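Local coordinates for protein alpha-fucosidase GH29 (PDB 4PSR) that hydrolyses alpha-L-fucosidic bonds as a GH29 glycoside hydrolase built on a TIM barrel, probably releasing fucose from the glycans of glycoproteins, at residues F556-E561 / S579-K584; A550-G555 / K563-G568; R502-F507 / R540-S545; L295-W300 / L529-L534. All coordinates share one frame; numbering follows the deposited sequence.

Overall arrangement
From the N terminus, 295-300 comes first, in the loop leading into barrel strand 300-305. Contact 4 closes a span of 228 residues when this loop meets helix 526-532, tying the TIM barrel to the C-terminal beta sandwich. Contact 3 opens within that span at 502-507 and closes beyond it at 540-545, so the two cross; it pairs the central strands of one sandwich sheet. Contact 2 then folds 550-555 and 563-568 into a hairpin of the other sheet. Contact 1 begins inside that hairpin's turn and ends on strand 579-584, crossing contact 2. Ile-580 reaches Val-506 and Leu-529, linking contact 1 to contacts 3 and 4.

Contact 1: residues F556-E561 / S579-K584; sequences FRFTGE and SIVVSK. With NAG (2-acetamido-2-deoxy-beta-D-glucopyranose), chain C; NAG (2-acetamido-2-deoxy-beta-D-glucopyranose), chain B; MAN (alpha-D-mannopyranose), chain D.
Phe-558, in the turn of the beta hairpin 548-553/562-565, lays its side chain against Ser-579 and Val-581 of the neighbouring strand 579-584. CG stands anti to the carbonyl carbon (chi1 -36°), and CB and CG pass O6 of the chain D mannose, CG at 3.8 Å. CD1 and CE1 border the strand: CD1 lies 3.7 Å from Val-581 CG2, which also meets C6 of that mannose, the two side chains crossing at about a right angle, and CE1 reaches Ile-580 O at 3.6 Å, close to the ring plane. CD2 and CE2 border O6 of the chain C N-acetylglucosamine. Phe-558 N donates to Ser-579 OG over 2.9 Å, and the same OG is hydrogen-bonded to Gly-555 O. Next door, the Arg-557 guanidinium lies between Phe-556 CE2 on one face and C3 of the chain B sugar on the other. Its NE is salt-bridged to Asp-525, while NH1 donates in plane to the acetamido O7 of the chain C sugar at 3.0 Å (151°).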
loop_
_atom_site.group_PDB
_atom_site.type_symbol
_atom_site.label_atom_id
_atom_site.label_comp_id
_atom_site.label_asym_id
_atom_site.label_seq_id
_atom_site.Cartn_x
_atom_site.Cartn_y
_atom_site.Cartn_z
ATOM N N PHE A 556 6.976 7.308 -26.146
ATOM C CA PHE A 556 7.101 7.035 -24.703
ATOM C C PHE A 556 5.918 6.191 -24.201
ATOM O O PHE A 556 6.086 5.322 -23.327
ATOM C CB PHE A 556 7.153 8.435 -24.043
ATOM C CG PHE A 556 7.257 8.471 -22.531
ATOM C CD1 PHE A 556 8.479 8.322 -21.880
ATOM C CD2 PHE A 556 6.143 8.802 -21.767
ATOM C CE1 PHE A 556 8.566 8.410 -20.472
ATOM C CE2 PHE A 556 6.223 8.905 -20.373
ATOM C CZ PHE A 556 7.434 8.721 -19.729
ATOM N N ARG A 557 4.739 6.405 -24.777
ATOM C CA ARG A 557 3.509 5.816 -24.256
ATOM C C ARG A 557 2.501 5.546 -25.380
ATOM O O ARG A 557 1.442 6.193 -25.457
ATOM C CB ARG A 557 2.946 6.745 -23.177
ATOM C CG ARG A 557 2.017 6.081 -22.175
ATOM C CD ARG A 557 1.822 6.952 -20.936
ATOM N NE ARG A 557 2.859 6.781 -19.913
ATOM C CZ ARG A 557 3.328 7.748 -19.121
ATOM N NH1 ARG A 557 2.901 9.003 -19.231
ATOM N NH2 ARG A 557 4.252 7.480 -18.212
ATOM N N PHE A 558 2.866 4.636 -26.282
ATOM C CA PHE A 558 1.964 4.100 -27.303
ATOM C C PHE A 558 1.498 5.116 -28.344
ATOM O O PHE A 558 0.359 5.086 -28.784
ATOM C CB PHE A 558 0.785 3.372 -26.631
ATOM C CG PHE A 558 1.189 2.643 -25.387
ATOM C CD1 PHE A 558 2.025 1.530 -25.461
ATOM C CD2 PHE A 558 0.829 3.123 -24.127
ATOM C CE1 PHE A 558 2.449 0.864 -24.317
ATOM C CE2 PHE A 558 1.264 2.474 -22.979
ATOM C CZ PHE A 558 2.102 1.350 -23.077
ATOM N N THR A 559 2.426 5.980 -28.745
ATOM C CA THR A 559 2.242 6.934 -29.848
ATOM C C THR A 559 3.388 6.752 -30.852
ATOM O O THR A 559 4.328 5.993 -30.611
ATOM C CB THR A 559 2.229 8.395 -29.337
ATOM O OG1 THR A 559 3.481 8.695 -28.716
ATOM C CG2 THR A 559 1.099 8.619 -28.333
ATOM N N GLY A 560 3.293 7.449 -31.981
ATOM C CA GLY A 560 4.359 7.454 -32.970
ATOM C C GLY A 560 4.256 6.286 -33.924
ATOM O O GLY A 560 3.203 5.666 -34.044
ATOM N N GLU A 561 5.356 5.989 -34.610
ATOM C CA GLU A 561 5.391 4.880 -35.553
ATOM C C GLU A 561 5.322 3.550 -34.825
ATOM O O GLU A 561 5.905 3.387 -33.745
ATOM C CB GLU A 561 6.666 4.953 -36.415
ATOM C CG GLU A 561 6.822 6.278 -37.164
ATOM C CD GLU A 561 8.047 6.317 -38.056
ATOM O OE1 GLU A 561 8.693 5.265 -38.243
ATOM O OE2 GLU A 561 8.358 7.413 -38.574
ATOM N N SER A 579 7.969 2.081 -26.367
ATOM C CA SER A 579 6.908 1.387 -25.636
ATOM C C SER A 579 6.432 0.177 -26.433
ATOM O O SER A 579 6.627 0.105 -27.662
ATOM C CB SER A 579 5.748 2.347 -25.293
ATOM O OG SER A 579 5.267 3.048 -26.433
ATOM N N ILE A 580 5.818 -0.783 -25.748
ATOM C CA ILE A 580 5.450 -2.061 -26.361
ATOM C C ILE A 580 4.091 -2.555 -25.875
ATOM O O ILE A 580 3.796 -2.449 -24.685
ATOM C CB ILE A 580 6.502 -3.164 -26.038
ATOM C CG1 ILE A 580 7.907 -2.738 -26.499
ATOM C CG2 ILE A 580 6.083 -4.511 -26.657
ATOM C CD1 ILE A 580 9.037 -3.640 -25.989
ATOM N N VAL A 581 3.277 -3.086 -26.785
ATOM C CA VAL A 581 2.015 -3.741 -26.443
ATOM C C VAL A 581 2.114 -5.200 -26.838
ATOM O O VAL A 581 2.364 -5.519 -28.002
ATOM C CB VAL A 581 0.816 -3.110 -27.181
ATOM C CG1 VAL A 581 -0.505 -3.834 -26.838
ATOM C CG2 VAL A 581 0.725 -1.641 -26.846
ATOM N N VAL A 582 1.922 -6.092 -25.878
ATOM C CA VAL A 582 2.028 -7.518 -26.118
ATOM C C VAL A 582 0.601 -8.078 -26.064
ATOM O O VAL A 582 -0.109 -7.863 -25.085
ATOM C CB VAL A 582 2.941 -8.150 -25.079
ATOM C CG1 VAL A 582 3.129 -9.623 -25.365
ATOM C CG2 VAL A 582 4.294 -7.416 -25.072
ATOM N N SER A 583 0.193 -8.763 -27.128
ATOM C CA SER A 583 -1.197 -9.200 -27.293
ATOM C C SER A 583 -1.268 -10.673 -27.681
ATOM O O SER A 583 -0.327 -11.228 -28.256
ATOM C CB SER A 583 -1.892 -8.360 -28.371
ATOM O OG SER A 583 -1.703 -6.963 -28.176
ATOM N N LYS A 584 -2.386 -11.309 -27.351
ATOM C CA LYS A 584 -2.688 -12.632 -27.839
ATOM C C LYS A 584 -3.186 -12.485 -29.246
ATOM O O LYS A 584 -3.967 -11.572 -29.562
ATOM C CB LYS A 584 -3.774 -13.297 -26.985
ATOM C CG LYS A 584 -3.260 -14.441 -26.129
ATOM C CD LYS A 584 -4.357 -15.054 -25.264
ATOM C CE LYS A 584 -4.795 -16.412 -25.793
ATOM N NZ LYS A 584 -3.759 -17.467 -25.589
HETATM C C1 NAG C . -1.494 7.988 -19.519
HETATM C C2 NAG C . -1.324 8.831 -20.771
HETATM C C3 NAG C . -2.394 8.470 -21.783
HETATM C C4 NAG C . -2.396 6.973 -22.043
HETATM C C5 NAG C . -2.516 6.229 -20.726
HETATM C C6 NAG C . -2.469 4.731 -20.881
HETATM C C7 NAG C . -0.266 11.023 -20.501
HETATM C C8 NAG C . -0.476 12.469 -20.176
HETATM N N2 NAG C . -1.360 10.252 -20.475
HETATM O O3 NAG C . -2.165 9.194 -22.989
HETATM O O4 NAG C . -3.523 6.655 -22.851
HETATM O O5 NAG C . -1.429 6.609 -19.866
HETATM O O6 NAG C . -1.274 4.347 -21.544
HETATM O O7 NAG C . 0.840 10.573 -20.771
HETATM C C1 NAG B . 0.996 7.794 -14.860
HETATM C C2 NAG B . 0.341 6.553 -15.409
HETATM C C3 NAG B . 0.230 6.675 -16.926
HETATM C C4 NAG B . -0.475 7.975 -17.308
HETATM C C5 NAG B . 0.173 9.161 -16.597
HETATM C C6 NAG B . -0.556 10.468 -16.816
HETATM C C7 NAG B . 0.488 4.305 -14.436
HETATM C C8 NAG B . 1.390 3.171 -14.084
HETATM N N2 NAG B . 1.071 5.353 -15.026
HETATM O O3 NAG B . -0.496 5.556 -17.417
HETATM O O4 NAG B . -0.348 8.227 -18.708
HETATM O O5 NAG B . 0.202 8.927 -15.181
HETATM O O6 NAG B . -1.844 10.428 -16.222
HETATM O O7 NAG B . -0.713 4.277 -14.188
HETATM C C1 MAN D . -5.546 0.492 -28.660
HETATM C C2 MAN D . -5.965 -1.005 -28.903
HETATM C C3 MAN D . -5.550 -1.904 -27.711
HETATM C C4 MAN D . -4.075 -1.671 -27.304
HETATM C C5 MAN D . -3.796 -0.152 -27.161
HETATM C C6 MAN D . -2.341 0.178 -26.925
HETATM O O2 MAN D . -5.291 -1.513 -30.000
HETATM O O3 MAN D . -5.767 -3.290 -27.986
HETATM O O4 MAN D . -3.837 -2.317 -26.044
HETATM O O5 MAN D . -4.196 0.570 -28.366
HETATM O O6 MAN D . -2.276 1.123 -25.847
#

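Contact 2: residues A550-G555 / K563-G568; sequences ATLFSG and KELSAG
Ala-550, Thr-551 and Leu-552 pair with Leu-565, Glu-564 and Lys-563 as the two arms of an antiparallel beta hairpin. Ala-550 with Leu-565 and Leu-552 with Lys-563 are hydrogen-bonded pairs, each joined by two backbone bonds of 2.8 to 2.9 Å; between them Thr-551 and Glu-564 form a non-hydrogen-bonded pair. The two leucines share a face of the sheet and meet diagonally across the strands. In both, CG is anti to the carbonyl carbon, and chi2 (-180° in Leu-552, 169° in Leu-565) extends CD1 away from CA; the two CD1 methyls meet at 3.7 Å. Ala-550 and Leu-565 also pack on Ile-542 of the facing sheet, so this side of the hairpin belongs to the interior of the sandwich. Lys-563 starts on the same side but runs fully extended and leads away. On the other face the Thr-551 and Glu-564 side chains cross obliquely. Glu-564 CG, anti to its backbone N (chi1 -151°), passes Thr-551 OG1 at 3.7 Å. Beyond it a water donates to Glu-564 OE1 at an unusually short 2.5 Å and is hydrogen-bonded to Thr-551 OG1 at 2.8 Å.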
loop_
_atom_site.group_PDB
_atom_site.type_symbol
_atom_site.label_atom_id
_atom_site.label_comp_id
_atom_site.label_asym_id
_atom_site.label_seq_id
_atom_site.Cartn_x
_atom_site.Cartn_y
_atom_site.Cartn_z
ATOM N N ALA A 550 3.673 -8.782 -30.733
ATOM C CA ALA A 550 4.130 -7.587 -30.033
ATOM C C ALA A 550 4.091 -6.416 -30.985
ATOM O O ALA A 550 4.530 -6.541 -32.130
ATOM C CB ALA A 550 5.541 -7.776 -29.476
ATOM N N THR A 551 3.581 -5.284 -30.517
ATOM C CA THR A 551 3.562 -4.062 -31.294
ATOM C C THR A 551 4.506 -3.073 -30.642
ATOM O O THR A 551 4.354 -2.740 -29.459
ATOM C CB THR A 551 2.130 -3.522 -31.383
ATOM O OG1 THR A 551 1.294 -4.546 -31.919
ATOM C CG2 THR A 551 2.050 -2.308 -32.264
ATOM N N LEU A 552 5.523 -2.650 -31.396
ATOM C CA LEU A 552 6.524 -1.719 -30.906
ATOM C C LEU A 552 6.124 -0.331 -31.321
ATOM O O LEU A 552 5.756 -0.126 -32.475
ATOM C CB LEU A 552 7.894 -1.995 -31.542
ATOM C CG LEU A 552 8.427 -3.410 -31.470
ATOM C CD1 LEU A 552 9.798 -3.510 -32.146
ATOM C CD2 LEU A 552 8.525 -3.819 -30.044
ATOM N N PHE A 553 6.210 0.620 -30.397
ATOM C CA PHE A 553 5.931 2.022 -30.679
ATOM C C PHE A 553 7.170 2.875 -30.478
ATOM O O PHE A 553 7.927 2.653 -29.536
ATOM C CB PHE A 553 4.850 2.556 -29.730
ATOM C CG PHE A 553 3.480 2.039 -30.018
ATOM C CD1 PHE A 553 3.052 0.840 -29.480
ATOM C CD2 PHE A 553 2.605 2.769 -30.801
ATOM C CE1 PHE A 553 1.783 0.371 -29.735
ATOM C CE2 PHE A 553 1.332 2.296 -31.055
ATOM C CZ PHE A 553 0.929 1.099 -30.525
ATOM N N SER A 554 7.358 3.903 -31.304
ATOM C CA SER A 554 8.501 4.798 -31.109
ATOM C C SER A 554 8.353 5.717 -29.895
ATOM O O SER A 554 9.337 6.098 -29.270
ATOM C CB SER A 554 8.748 5.651 -32.363
ATOM O OG SER A 554 7.583 6.343 -32.776
ATOM N N GLY A 555 7.117 6.064 -29.564
ATOM C CA GLY A 555 6.847 7.013 -28.512
ATOM C C GLY A 555 6.936 6.408 -27.120
ATOM O O GLY A 555 6.954 5.181 -26.958
ATOM N N LYS A 563 5.189 -0.973 -35.227
ATOM C CA LYS A 563 5.581 -2.147 -35.997
ATOM C C LYS A 563 5.080 -3.384 -35.279
ATOM O O LYS A 563 5.314 -3.521 -34.087
ATOM C CB LYS A 563 7.103 -2.218 -36.099
ATOM C CG LYS A 563 7.617 -3.368 -36.944
ATOM C CD LYS A 563 9.138 -3.375 -37.020
ATOM C CE LYS A 563 9.624 -4.374 -38.068
ATOM N NZ LYS A 563 11.110 -4.492 -38.099
ATOM N N GLU A 564 4.407 -4.279 -36.000
ATOM C CA GLU A 564 3.864 -5.496 -35.410
ATOM C C GLU A 564 4.789 -6.667 -35.691
ATOM O O GLU A 564 5.247 -6.848 -36.826
ATOM C CB GLU A 564 2.471 -5.781 -35.963
ATOM C CG GLU A 564 1.566 -6.532 -35.011
ATOM C CD GLU A 564 0.181 -6.759 -35.584
ATOM O OE1 GLU A 564 -0.674 -5.849 -35.478
ATOM O OE2 GLU A 564 -0.055 -7.854 -36.138
ATOM N N LEU A 565 5.075 -7.463 -34.663
ATOM C CA LEU A 565 5.953 -8.628 -34.796
ATOM C C LEU A 565 5.251 -9.879 -34.310
ATOM O O LEU A 565 4.667 -9.895 -33.220
ATOM C CB LEU A 565 7.239 -8.418 -33.989
ATOM C CG LEU A 565 8.095 -7.216 -34.374
ATOM C CD1 LEU A 565 9.181 -6.968 -33.322
ATOM C CD2 LEU A 565 8.713 -7.450 -35.750
ATOM N N SER A 566 5.295 -10.933 -35.114
ATOM C CA SER A 566 4.690 -12.199 -34.762
ATOM C C SER A 566 5.689 -13.095 -34.006
ATOM O O SER A 566 6.825 -12.688 -33.702
ATOM C CB SER A 566 4.170 -12.914 -36.011
ATOM O OG SER A 566 5.210 -13.107 -36.952
ATOM N N ALA A 567 5.264 -14.312 -33.714
ATOM C CA ALA A 567 6.058 -15.244 -32.924
ATOM C C ALA A 567 7.439 -15.495 -33.534
ATOM O O ALA A 567 7.564 -15.694 -34.749
ATOM C CB ALA A 567 5.330 -16.548 -32.764
ATOM N N GLY A 568 8.463 -15.482 -32.681
ATOM C CA GLY A 568 9.835 -15.737 -33.093
ATOM C C GLY A 568 10.787 -14.712 -32.521
ATOM O O GLY A 568 10.394 -13.840 -31.749
HETATM O O HOH W 1 -0.814 -4.016 -33.728
#

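Contact 3: residues R502-F507 / R540-S545; sequences RGAAVF and RSIRVS
A classic beta bulge marks one end of this antiparallel strand pair: Arg-540 and Ser-541 both face Phe-507, whose O takes Arg-540 N at 2.8 Å and only weakly Ser-541 N at 3.3 Å. Regular pairing follows, with Ala-505 and Arg-543 exchanging both backbone bonds and Ser-545 N closing the far end on Gly-503 O. On one face of the sheet Ile-542 carries the apolar contact: CG1 is anti to the backbone N (chi1 -180°), chi2 (167°) carries CD1 onward, and CD1 meets Val-506 CG1 at 3.8 Å and Ala-504 CB at 4.1 Å. On the other face the Phe-507 ring meets Arg-543. NH1 lies 3.8 Å from Phe-507 CZ, CE1 stands over one face of the guanidinium, and the two planes are 74° apart. A salt bridge from Arg-543 NH2 to Glu-569 holds the group from the next strand. Ser-541 OG is hydrogen-bonded to Lys-509 O and Ala-512 N. The pair forms the middle of a four-stranded sheet, flanked by strand 516-519 beside 504-507 and strand 568-571 beside 541-544, with Ile-542 and Val-544 packing on Ala-550 of strand 548-553 in the opposing sheet.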
loop_
_atom_site.group_PDB
_atom_site.type_symbol
_atom_site.label_atom_id
_atom_site.label_comp_id
_atom_site.label_asym_id
_atom_site.label_seq_id
_atom_site.Cartn_x
_atom_site.Cartn_y
_atom_site.Cartn_z
ATOM N N ARG A 502 2.649 -17.085 -22.942
ATOM C CA ARG A 502 2.131 -16.099 -23.869
ATOM C C ARG A 502 2.666 -14.751 -23.436
ATOM O O ARG A 502 2.375 -14.275 -22.342
ATOM C CB ARG A 502 0.602 -16.053 -23.856
ATOM C CG ARG A 502 -0.071 -17.330 -24.300
ATOM C CD ARG A 502 0.039 -17.513 -25.803
ATOM N NE ARG A 502 -0.523 -18.799 -26.219
ATOM C CZ ARG A 502 0.182 -19.915 -26.401
ATOM N NH1 ARG A 502 1.500 -19.930 -26.228
ATOM N NH2 ARG A 502 -0.437 -21.026 -26.772
ATOM N N GLY A 503 3.475 -14.133 -24.284
ATOM C CA GLY A 503 4.168 -12.924 -23.907
ATOM C C GLY A 503 5.398 -12.737 -24.765
ATOM O O GLY A 503 5.460 -13.215 -25.897
ATOM N N ALA A 504 6.365 -12.008 -24.240
ATOM C CA ALA A 504 7.561 -11.697 -24.999
ATOM C C ALA A 504 8.712 -11.481 -24.031
ATOM O O ALA A 504 8.521 -11.424 -22.810
ATOM C CB ALA A 504 7.334 -10.472 -25.859
ATOM N N ALA A 505 9.932 -11.386 -24.572
ATOM C CA ALA A 505 11.095 -10.988 -23.787
ATOM C C ALA A 505 11.947 -10.065 -24.650
ATOM O O ALA A 505 12.165 -10.356 -25.845
ATOM C CB ALA A 505 11.908 -12.214 -23.317
ATOM N N VAL A 506 12.414 -8.958 -24.063
ATOM C CA VAL A 506 13.258 -8.009 -24.786
ATOM C C VAL A 506 14.680 -8.065 -24.241
ATOM O O VAL A 506 14.870 -8.324 -23.067
ATOM C CB VAL A 506 12.709 -6.568 -24.721
ATOM C CG1 VAL A 506 11.432 -6.460 -25.552
ATOM C CG2 VAL A 506 12.434 -6.133 -23.272
ATOM N N PHE A 507 15.665 -7.847 -25.122
ATOM C CA PHE A 507 17.084 -8.030 -24.809
ATOM C C PHE A 507 17.942 -6.869 -25.302
ATOM O O PHE A 507 17.608 -6.189 -26.279
ATOM C CB PHE A 507 17.582 -9.332 -25.448
ATOM C CG PHE A 507 16.945 -10.553 -24.884
ATOM C CD1 PHE A 507 15.796 -11.071 -25.473
ATOM C CD2 PHE A 507 17.451 -11.163 -23.746
ATOM C CE1 PHE A 507 15.176 -12.176 -24.958
ATOM C CE2 PHE A 507 16.823 -12.290 -23.217
ATOM C CZ PHE A 507 15.676 -12.789 -23.835
ATOM N N ARG A 540 17.626 -4.308 -28.412
ATOM C CA ARG A 540 18.178 -4.681 -29.718
ATOM C C ARG A 540 17.604 -5.979 -30.278
ATOM O O ARG A 540 17.877 -6.348 -31.421
ATOM C CB ARG A 540 19.711 -4.774 -29.646
ATOM C CG ARG A 540 20.431 -3.425 -29.442
ATOM C CD ARG A 540 20.309 -2.499 -30.641
ATOM N NE ARG A 540 19.941 -3.235 -31.846
ATOM C CZ ARG A 540 20.799 -3.853 -32.651
ATOM N NH1 ARG A 540 20.341 -4.508 -33.709
ATOM N NH2 ARG A 540 22.106 -3.823 -32.403
ATOM N N SER A 541 16.809 -6.693 -29.488
ATOM C CA SER A 541 16.103 -7.857 -29.990
ATOM C C SER A 541 14.904 -8.167 -29.080
ATOM O O SER A 541 14.836 -7.708 -27.934
ATOM C CB SER A 541 17.023 -9.086 -30.157
ATOM O OG SER A 541 17.593 -9.526 -28.931
ATOM N N ILE A 542 13.975 -8.935 -29.629
ATOM C CA ILE A 542 12.798 -9.372 -28.898
ATOM C C ILE A 542 12.440 -10.779 -29.333
ATOM O O ILE A 542 12.493 -11.101 -30.537
ATOM C CB ILE A 542 11.620 -8.423 -29.144
ATOM C CG1 ILE A 542 10.371 -8.879 -28.369
ATOM C CG2 ILE A 542 11.304 -8.310 -30.626
ATOM C CD1 ILE A 542 9.292 -7.817 -28.318
ATOM N N ARG A 543 12.094 -11.622 -28.368
ATOM C CA ARG A 543 11.531 -12.932 -28.636
ATOM C C ARG A 543 10.044 -12.921 -28.272
ATOM O O ARG A 543 9.680 -12.683 -27.108
ATOM C CB ARG A 543 12.235 -14.021 -27.849
ATOM C CG ARG A 543 11.875 -15.412 -28.332
ATOM C CD ARG A 543 12.965 -16.409 -27.971
ATOM N NE ARG A 543 13.417 -16.240 -26.593
ATOM C CZ ARG A 543 14.637 -16.527 -26.157
ATOM N NH1 ARG A 543 14.926 -16.348 -24.875
ATOM N NH2 ARG A 543 15.564 -16.991 -26.990
ATOM N N VAL A 544 9.206 -13.165 -29.272
ATOM C CA VAL A 544 7.754 -13.156 -29.106
ATOM C C VAL A 544 7.293 -14.610 -29.026
ATOM O O VAL A 544 7.660 -15.450 -29.853
ATOM C CB VAL A 544 7.083 -12.441 -30.289
ATOM C CG1 VAL A 544 5.546 -12.523 -30.174
ATOM C CG2 VAL A 544 7.540 -10.983 -30.396
ATOM N N SER A 545 6.502 -14.954 -28.018
ATOM C CA SER A 545 6.051 -16.326 -27.870
ATOM C C SER A 545 5.041 -16.719 -28.942
ATOM O O SER A 545 4.387 -15.869 -29.556
ATOM C CB SER A 545 5.419 -16.523 -26.482
ATOM O OG SER A 545 6.352 -16.212 -25.468
#

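Contact 4: residues L295-W300 / L529-L534; sequences LVRPYW and LTEAGL
Both carboxylate oxygens of Glu-531 bond to the loop 295-300. OE1 takes Arg-297 NH1 at 2.9 Å in a salt bridge, met on its anti side and 30° out of the carboxylate plane, while OE1 lies only 10° out of the guanidinium plane; the carboxylate and guanidinium planes are 81° apart. OE2 uses its syn lone pair to accept a hydrogen bond from Tyr-299 N at 3.0 Å. Each oxygen has a further partner: Asn-336 ND2 for OE1, and Arg-25 NH1, in a second salt bridge, for OE2. Such a setting would favour the charged form of the acid. The contact joins the loop entering TIM-barrel strand 300-305 to the C-terminal end of helix 526-532, which closes in a Schellman motif: Gly-533 N returns to Thr-530 O and Leu-534 N to Leu-529 O, both 3.0 Å. Pro-298, after a cis peptide bond, brings its CA within 3.3 Å of Glu-531 OE2. Arg-297, extended from CG to NE, lays its guanidinium over Ala-532, with NE 3.6 Å from Ala-532 CB.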
loop_
_atom_site.group_PDB
_atom_site.type_symbol
_atom_site.label_atom_id
_atom_site.label_comp_id
_atom_site.label_asym_id
_atom_site.label_seq_id
_atom_site.Cartn_x
_atom_site.Cartn_y
_atom_site.Cartn_z
ATOM N N LEU A 295 1.706 -7.339 -12.197
ATOM C CA LEU A 295 2.901 -6.582 -11.812
ATOM C C LEU A 295 2.873 -5.200 -12.444
ATOM O O LEU A 295 2.909 -5.066 -13.676
ATOM C CB LEU A 295 4.150 -7.357 -12.265
ATOM C CG LEU A 295 5.508 -6.972 -11.669
ATOM C CD1 LEU A 295 6.552 -8.073 -11.940
ATOM C CD2 LEU A 295 6.018 -5.662 -12.215
ATOM N N VAL A 296 2.811 -4.185 -11.593
ATOM C CA VAL A 296 2.692 -2.796 -12.029
ATOM C C VAL A 296 3.978 -2.022 -11.786
ATOM O O VAL A 296 4.620 -2.179 -10.740
ATOM C CB VAL A 296 1.525 -2.149 -11.245
ATOM C CG1 VAL A 296 1.469 -0.632 -11.382
ATOM C CG2 VAL A 296 0.187 -2.770 -11.670
ATOM N N ARG A 297 4.345 -1.179 -12.747
ATOM C CA ARG A 297 5.464 -0.253 -12.595
ATOM C C ARG A 297 4.961 1.128 -13.017
ATOM O O ARG A 297 4.164 1.229 -13.965
ATOM C CB ARG A 297 6.651 -0.669 -13.470
ATOM C CG ARG A 297 7.146 -2.091 -13.160
ATOM C CD ARG A 297 8.373 -2.471 -13.961
ATOM N NE ARG A 297 8.902 -3.779 -13.579
ATOM C CZ ARG A 297 9.644 -3.990 -12.502
ATOM N NH1 ARG A 297 9.972 -2.987 -11.691
ATOM N NH2 ARG A 297 10.060 -5.216 -12.231
ATOM N N PRO A 298 5.421 2.197 -12.350
ATOM C CA PRO A 298 6.473 2.178 -11.330
ATOM C C PRO A 298 5.980 1.733 -9.962
ATOM O O PRO A 298 4.792 1.427 -9.754
ATOM C CB PRO A 298 6.942 3.634 -11.296
ATOM C CG PRO A 298 5.706 4.394 -11.634
ATOM C CD PRO A 298 5.010 3.570 -12.664
ATOM N N TYR A 299 6.926 1.730 -9.028
ATOM C CA TYR A 299 6.674 1.284 -7.644
ATOM C C TYR A 299 5.416 1.923 -7.066
ATOM O O TYR A 299 5.203 3.134 -7.190
ATOM C CB TYR A 299 7.889 1.635 -6.763
ATOM C CG TYR A 299 8.054 0.654 -5.622
ATOM C CD1 TYR A 299 8.830 -0.496 -5.766
ATOM C CD2 TYR A 299 7.372 0.837 -4.416
ATOM C CE1 TYR A 299 8.927 -1.421 -4.749
ATOM C CE2 TYR A 299 7.476 -0.097 -3.379
ATOM C CZ TYR A 299 8.240 -1.211 -3.580
ATOM O OH TYR A 299 8.346 -2.155 -2.617
ATOM N N TRP A 300 4.590 1.115 -6.414
ATOM C CA TRP A 300 3.271 1.523 -5.922
ATOM C C TRP A 300 3.062 0.967 -4.502
ATOM O O TRP A 300 3.939 0.251 -3.953
ATOM C CB TRP A 300 2.159 1.021 -6.895
ATOM C CG TRP A 300 2.284 -0.439 -7.143
ATOM C CD1 TRP A 300 3.067 -1.027 -8.075
ATOM C CD2 TRP A 300 1.705 -1.506 -6.373
ATOM N NE1 TRP A 300 3.005 -2.401 -7.949
ATOM C CE2 TRP A 300 2.195 -2.716 -6.896
ATOM C CE3 TRP A 300 0.830 -1.552 -5.291
ATOM C CZ2 TRP A 300 1.825 -3.959 -6.381
ATOM C CZ3 TRP A 300 0.470 -2.790 -4.763
ATOM C CH2 TRP A 300 0.975 -3.981 -5.322
ATOM N N LEU A 529 9.601 -0.101 -18.733
ATOM C CA LEU A 529 10.736 -0.860 -19.242
ATOM C C LEU A 529 12.014 -0.396 -18.550
ATOM O O LEU A 529 12.861 -1.224 -18.154
ATOM C CB LEU A 529 10.796 -0.730 -20.772
ATOM C CG LEU A 529 9.643 -1.403 -21.521
ATOM C CD1 LEU A 529 9.477 -0.804 -22.945
ATOM C CD2 LEU A 529 9.796 -2.926 -21.535
ATOM N N THR A 530 12.144 0.908 -18.347
ATOM C CA THR A 530 13.284 1.470 -17.662
ATOM C C THR A 530 13.363 0.914 -16.246
ATOM O O THR A 530 14.420 0.447 -15.809
ATOM C CB THR A 530 13.209 3.008 -17.630
ATOM O OG1 THR A 530 13.236 3.503 -18.969
ATOM C CG2 THR A 530 14.372 3.608 -16.854
ATOM N N GLU A 531 12.256 0.953 -15.501
ATOM C CA GLU A 531 12.301 0.467 -14.115
ATOM C C GLU A 531 12.587 -1.037 -14.048
ATOM O O GLU A 531 13.219 -1.513 -13.096
ATOM C CB GLU A 531 10.999 0.798 -13.373
ATOM C CG GLU A 531 11.158 0.665 -11.838
ATOM C CD GLU A 531 9.830 0.703 -11.117
ATOM O OE1 GLU A 531 9.040 -0.227 -11.316
ATOM O OE2 GLU A 531 9.573 1.669 -10.362
ATOM N N ALA A 532 12.137 -1.786 -15.049
ATOM C CA ALA A 532 12.342 -3.235 -15.116
ATOM C C ALA A 532 13.780 -3.573 -15.450
ATOM O O ALA A 532 14.160 -4.745 -15.367
ATOM C CB ALA A 532 11.423 -3.845 -16.149
ATOM N N GLY A 533 14.557 -2.580 -15.862
ATOM C CA GLY A 533 15.999 -2.730 -16.023
ATOM C C GLY A 533 16.507 -2.637 -17.451
ATOM O O GLY A 533 17.673 -2.962 -17.690
ATOM N N LEU A 534 15.673 -2.211 -18.398
ATOM C CA LEU A 534 16.125 -2.035 -19.780
ATOM C C LEU A 534 15.420 -0.852 -20.419
ATOM O O LEU A 534 14.272 -0.939 -20.848
ATOM C CB LEU A 534 15.890 -3.303 -20.597
ATOM C CG LEU A 534 16.425 -3.363 -22.031
ATOM C CD1 LEU A 534 17.932 -3.094 -22.068
ATOM C CD2 LEU A 534 16.118 -4.734 -22.641
#